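PDB 3CNV: putative GntR-family transcriptional regulator from Bordetella bronchiseptica RB50, which probably senses a small effector molecule through its UTRA-type ligand-binding domain and so controls transcription, as in other GntR-family regulators. Local coordinates for residues 48-53 / 64-69. Sequence-based numbering, arbitrary orientation.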
ATOM      1  N   VAL C  48      15.709  24.087  -4.038  1.00 17.15           N
ATOM      2  CA  VAL C  48      17.005  23.469  -3.776  1.00 17.68           C
ATOM      3  C   VAL C  48      16.984  22.146  -4.503  1.00 17.94           C
ATOM      4  O   VAL C  48      15.986  21.392  -4.455  1.00 17.57           O
ATOM      5  CB  VAL C  48      17.204  23.148  -2.296  1.00 18.01           C
ATOM      6  CG1 VAL C  48      18.645  22.472  -2.055  1.00 18.98           C
ATOM      7  CG2 VAL C  48      17.020  24.370  -1.484  1.00 19.66           C
ATOM      8  N   THR C  49      18.074  21.864  -5.184  1.00 17.37           N
ATOM      9  CA  THR C  49      18.224  20.567  -5.773  1.00 19.13           C
ATOM     10  C   THR C  49      19.480  19.877  -5.297  1.00 18.93           C
ATOM     11  O   THR C  49      20.545  20.459  -5.166  1.00 17.50           O
ATOM     12  CB  THR C  49      18.168  20.627  -7.344  1.00 20.95           C
ATOM     13  OG1 THR C  49      17.872  19.304  -7.861  1.00 26.42           O
ATOM     14  CG2 THR C  49      19.511  21.189  -7.928  1.00 18.15           C
ATOM     15  N   ILE C  50      19.290  18.590  -5.029  1.00 18.82           N
ATOM     16  CA  ILE C  50      20.363  17.713  -4.633  1.00 17.85           C
ATOM     17  C   ILE C  50      20.405  16.508  -5.564  1.00 17.97           C
ATOM     18  O   ILE C  50      19.370  15.943  -5.960  1.00 17.27           O
ATOM     19  CB  ILE C  50      20.070  17.183  -3.192  1.00 20.34           C
ATOM     20  CG1 ILE C  50      19.828  18.362  -2.209  1.00 20.30           C
ATOM     21  CG2 ILE C  50      21.143  16.175  -2.730  1.00 16.87           C
ATOM     22  CD1 ILE C  50      19.237  17.908  -0.855  1.00 21.59           C
ATOM     23  N   ARG C  51      21.609  16.160  -5.957  1.00 16.16           N
ATOM     24  CA  ARG C  51      21.910  14.837  -6.503  1.00 15.20           C
ATOM     25  C   ARG C  51      22.696  13.999  -5.515  1.00 15.36           C
ATOM     26  O   ARG C  51      23.702  14.458  -4.924  1.00 14.09           O
ATOM     27  CB  ARG C  51      22.660  14.952  -7.822  1.00 15.29           C
ATOM     28  CG  ARG C  51      22.896  13.556  -8.399  1.00 18.11           C
ATOM     29  CD  ARG C  51      23.456  13.571  -9.737  1.00 21.13           C
ATOM     30  NE  ARG C  51      22.423  13.880 -10.703  1.00 19.86           N
ATOM     31  CZ  ARG C  51      22.625  13.800 -12.003  1.00 24.39           C
ATOM     32  NH1 ARG C  51      23.838  13.413 -12.451  1.00 20.75           N
ATOM     33  NH2 ARG C  51      21.623  14.085 -12.834  1.00 23.51           N
ATOM     34  N   ARG C  52      22.243  12.773  -5.297  1.00 15.81           N
ATOM     35  CA  ARG C  52      23.046  11.862  -4.450  1.00 16.78           C
ATOM     36  C   ARG C  52      23.143  10.458  -4.987  1.00 16.64           C
ATOM     37  O   ARG C  52      22.303  10.007  -5.742  1.00 16.46           O
ATOM     38  CB  ARG C  52      22.550  11.856  -3.005  1.00 17.36           C
ATOM     39  CG  ARG C  52      21.271  11.386  -2.790  1.00 19.02           C
ATOM     40  CD  ARG C  52      21.288   9.882  -2.514  1.00 20.78           C
ATOM     41  NE  ARG C  52      19.943   9.562  -2.150  1.00 20.63           N
ATOM     42  CZ  ARG C  52      19.445   9.640  -0.927  1.00 18.31           C
ATOM     43  NH1 ARG C  52      20.237   9.906   0.093  1.00 20.44           N
ATOM     44  NH2 ARG C  52      18.162   9.363  -0.736  1.00 15.52           N
ATOM     45  N   GLN C  53      24.172   9.772  -4.529  1.00 14.56           N
ATOM     46  CA  GLN C  53      24.358   8.362  -4.854  1.00 14.80           C
ATOM     47  C   GLN C  53      24.144   7.515  -3.592  1.00 14.47           C
ATOM     48  O   GLN C  53      24.770   7.723  -2.552  1.00 13.35           O
ATOM     49  CB  GLN C  53      25.801   8.196  -5.436  1.00 14.71           C
ATOM     50  CG  GLN C  53      26.258   6.782  -5.899  1.00 14.04           C
ATOM     51  CD  GLN C  53      27.752   6.701  -6.060  1.00 17.92           C
ATOM     52  OE1 GLN C  53      28.480   6.698  -5.100  1.00 16.16           O
ATOM     53  NE2 GLN C  53      28.213   6.604  -7.295  1.00 17.51           N
ATOM     54  N   ASP C  64      19.828   9.541  -7.176  1.00 14.79           N
ATOM     55  CA  ASP C  64      18.619  10.321  -6.855  1.00 15.42           C
ATOM     56  C   ASP C  64      18.864  11.795  -7.170  1.00 15.91           C
ATOM     57  O   ASP C  64      19.896  12.359  -6.797  1.00 15.98           O
ATOM     58  CB  ASP C  64      18.267  10.273  -5.384  1.00 17.05           C
ATOM     59  CG  ASP C  64      17.581   9.018  -4.934  1.00 18.93           C
ATOM     60  OD1 ASP C  64      16.763   8.465  -5.727  1.00 18.89           O
ATOM     61  OD2 ASP C  64      17.822   8.619  -3.713  1.00 20.62           O
ATOM     62  N   ASP C  65      17.916  12.403  -7.855  1.00 14.55           N
ATOM     63  CA  ASP C  65      17.835  13.864  -8.018  1.00 14.70           C
ATOM     64  C   ASP C  65      16.604  14.281  -7.227  1.00 15.01           C
ATOM     65  O   ASP C  65      15.536  13.737  -7.441  1.00 15.94           O
ATOM     66  CB  ASP C  65      17.673  14.340  -9.471  1.00 15.05           C
ATOM     67  CG  ASP C  65      18.959  14.271 -10.268  1.00 22.83           C
ATOM     68  OD1 ASP C  65      20.015  14.522  -9.689  1.00 27.64           O
ATOM     69  OD2 ASP C  65      18.913  13.987 -11.483  1.00 30.34           O
ATOM     70  N   LEU C  66      16.745  15.309  -6.412  1.00 14.95           N
ATOM     71  CA  LEU C  66      15.659  15.808  -5.524  1.00 15.95           C
ATOM     72  C   LEU C  66      15.490  17.289  -5.783  1.00 16.01           C
ATOM     73  O   LEU C  66      16.442  18.007  -6.037  1.00 15.89           O
ATOM     74  CB  LEU C  66      16.076  15.671  -4.022  1.00 18.92           C
ATOM     75  CG  LEU C  66      16.252  14.422  -3.219  1.00 20.82           C
ATOM     76  CD1 LEU C  66      17.517  13.620  -3.605  1.00 21.71           C
ATOM     77  CD2 LEU C  66      16.235  14.915  -1.784  1.00 22.17           C
ATOM     78  N   TRP C  67      14.267  17.752  -5.631  1.00 15.09           N
ATOM     79  CA  TRP C  67      13.955  19.165  -5.742  1.00 13.92           C
ATOM     80  C   TRP C  67      13.024  19.472  -4.545  1.00 13.20           C
ATOM     81  O   TRP C  67      12.001  18.823  -4.344  1.00 14.43           O
ATOM     82  CB  TRP C  67      13.180  19.466  -7.033  1.00 14.60           C
ATOM     83  CG  TRP C  67      13.943  19.337  -8.321  1.00 16.33           C
ATOM     84  CD1 TRP C  67      14.580  20.327  -8.997  1.00 18.85           C
ATOM     85  CD2 TRP C  67      14.151  18.142  -9.068  1.00 18.19           C
ATOM     86  NE1 TRP C  67      15.161  19.824 -10.125  1.00 21.17           N
ATOM     87  CE2 TRP C  67      14.928  18.473 -10.178  1.00 19.48           C
ATOM     88  CE3 TRP C  67      13.744  16.829  -8.906  1.00 20.57           C
ATOM     89  CZ2 TRP C  67      15.296  17.521 -11.143  1.00 23.61           C
ATOM     90  CZ3 TRP C  67      14.116  15.895  -9.835  1.00 24.28           C
ATOM     91  CH2 TRP C  67      14.903  16.227 -10.940  1.00 21.71           C
ATOM     92  N   LEU C  68      13.389  20.473  -3.801  1.00 12.30           N
ATOM     93  CA  LEU C  68      12.684  20.926  -2.615  1.00 12.99           C
ATOM     94  C   LEU C  68      12.354  22.423  -2.669  1.00 14.24           C
ATOM     95  O   LEU C  68      13.153  23.212  -3.102  1.00 11.81           O
ATOM     96  CB  LEU C  68      13.552  20.641  -1.414  1.00 13.69           C
ATOM     97  CG  LEU C  68      14.085  19.202  -1.258  1.00 16.27           C
ATOM     98  CD1 LEU C  68      15.326  19.186  -0.381  1.00 17.97           C
ATOM     99  CD2 LEU C  68      12.961  18.363  -0.623  1.00 14.25           C
ATOM    100  N   PRO C  69      11.159  22.809  -2.192  1.00 15.85           N
ATOM    101  CA  PRO C  69      10.783  24.246  -2.247  1.00 17.29           C
ATOM    102  C   PRO C  69      11.774  25.131  -1.419  1.00 18.07           C
ATOM    103  O   PRO C  69      12.049  24.862  -0.255  1.00 16.78           O
ATOM    104  CB  PRO C  69       9.381  24.260  -1.680  1.00 17.41           C
ATOM    105  CG  PRO C  69       9.220  22.919  -0.938  1.00 18.67           C
ATOM    106  CD  PRO C  69      10.144  21.962  -1.537  1.00 15.97           C
TER
HETATM  107  O   HOH W   1      20.065  17.802  -9.040  1.00 28.32           O
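Arg51 holds CG anti to its backbone N (chi1 -177°) and bends at chi3, and its guanidinium comes alongside the carboxylate of Asp65, whose CG stands beside its own backbone N. The grip is side-on: NE of Arg51 lies 2.7 Å from OD1 of Asp65, in a nearly straight bond, while NH2 takes OD2. Both oxygens use syn lone pairs, with guanidinium and carboxylate only 26° from coplanar. Across the other face of the sheet, Arg52 and Asp64 pair differently: NE (2.8 Å) and NH2 (3.1 Å) of Arg52 converge on the single oxygen OD2 of Asp64, on its anti side, and the two planes stand 49° apart. Between these strands of the 46-56/59-69 hairpin, antiparallel backbone bonds join Val48 to Leu68, Ile50 to Leu66 and Arg52 to Asp64. Leu66 O also accepts from Thr49 OG1 at 2.7 Å, from the face of its carbonyl plane opposite Ile50 N; the same hydroxyl oxygen sits 3.5 Å above one face of the Trp67 ring, toward the rim. CD1 of Ile50 packs on CD1 of Leu68 (4.1 Å), and Leu66 and Leu68 touch Phe92 of helix 88-96. Arg147 shares Asp65 OD2, Glu115 takes Arg51 NH2, and Arg52 also binds Ser21 and a citrate, probably from crystallisation. The paired charges probably offset one another in this buried contact, and the citrate at Arg52 NH2 may mark an anion-accepting pocket, not established as the effector site.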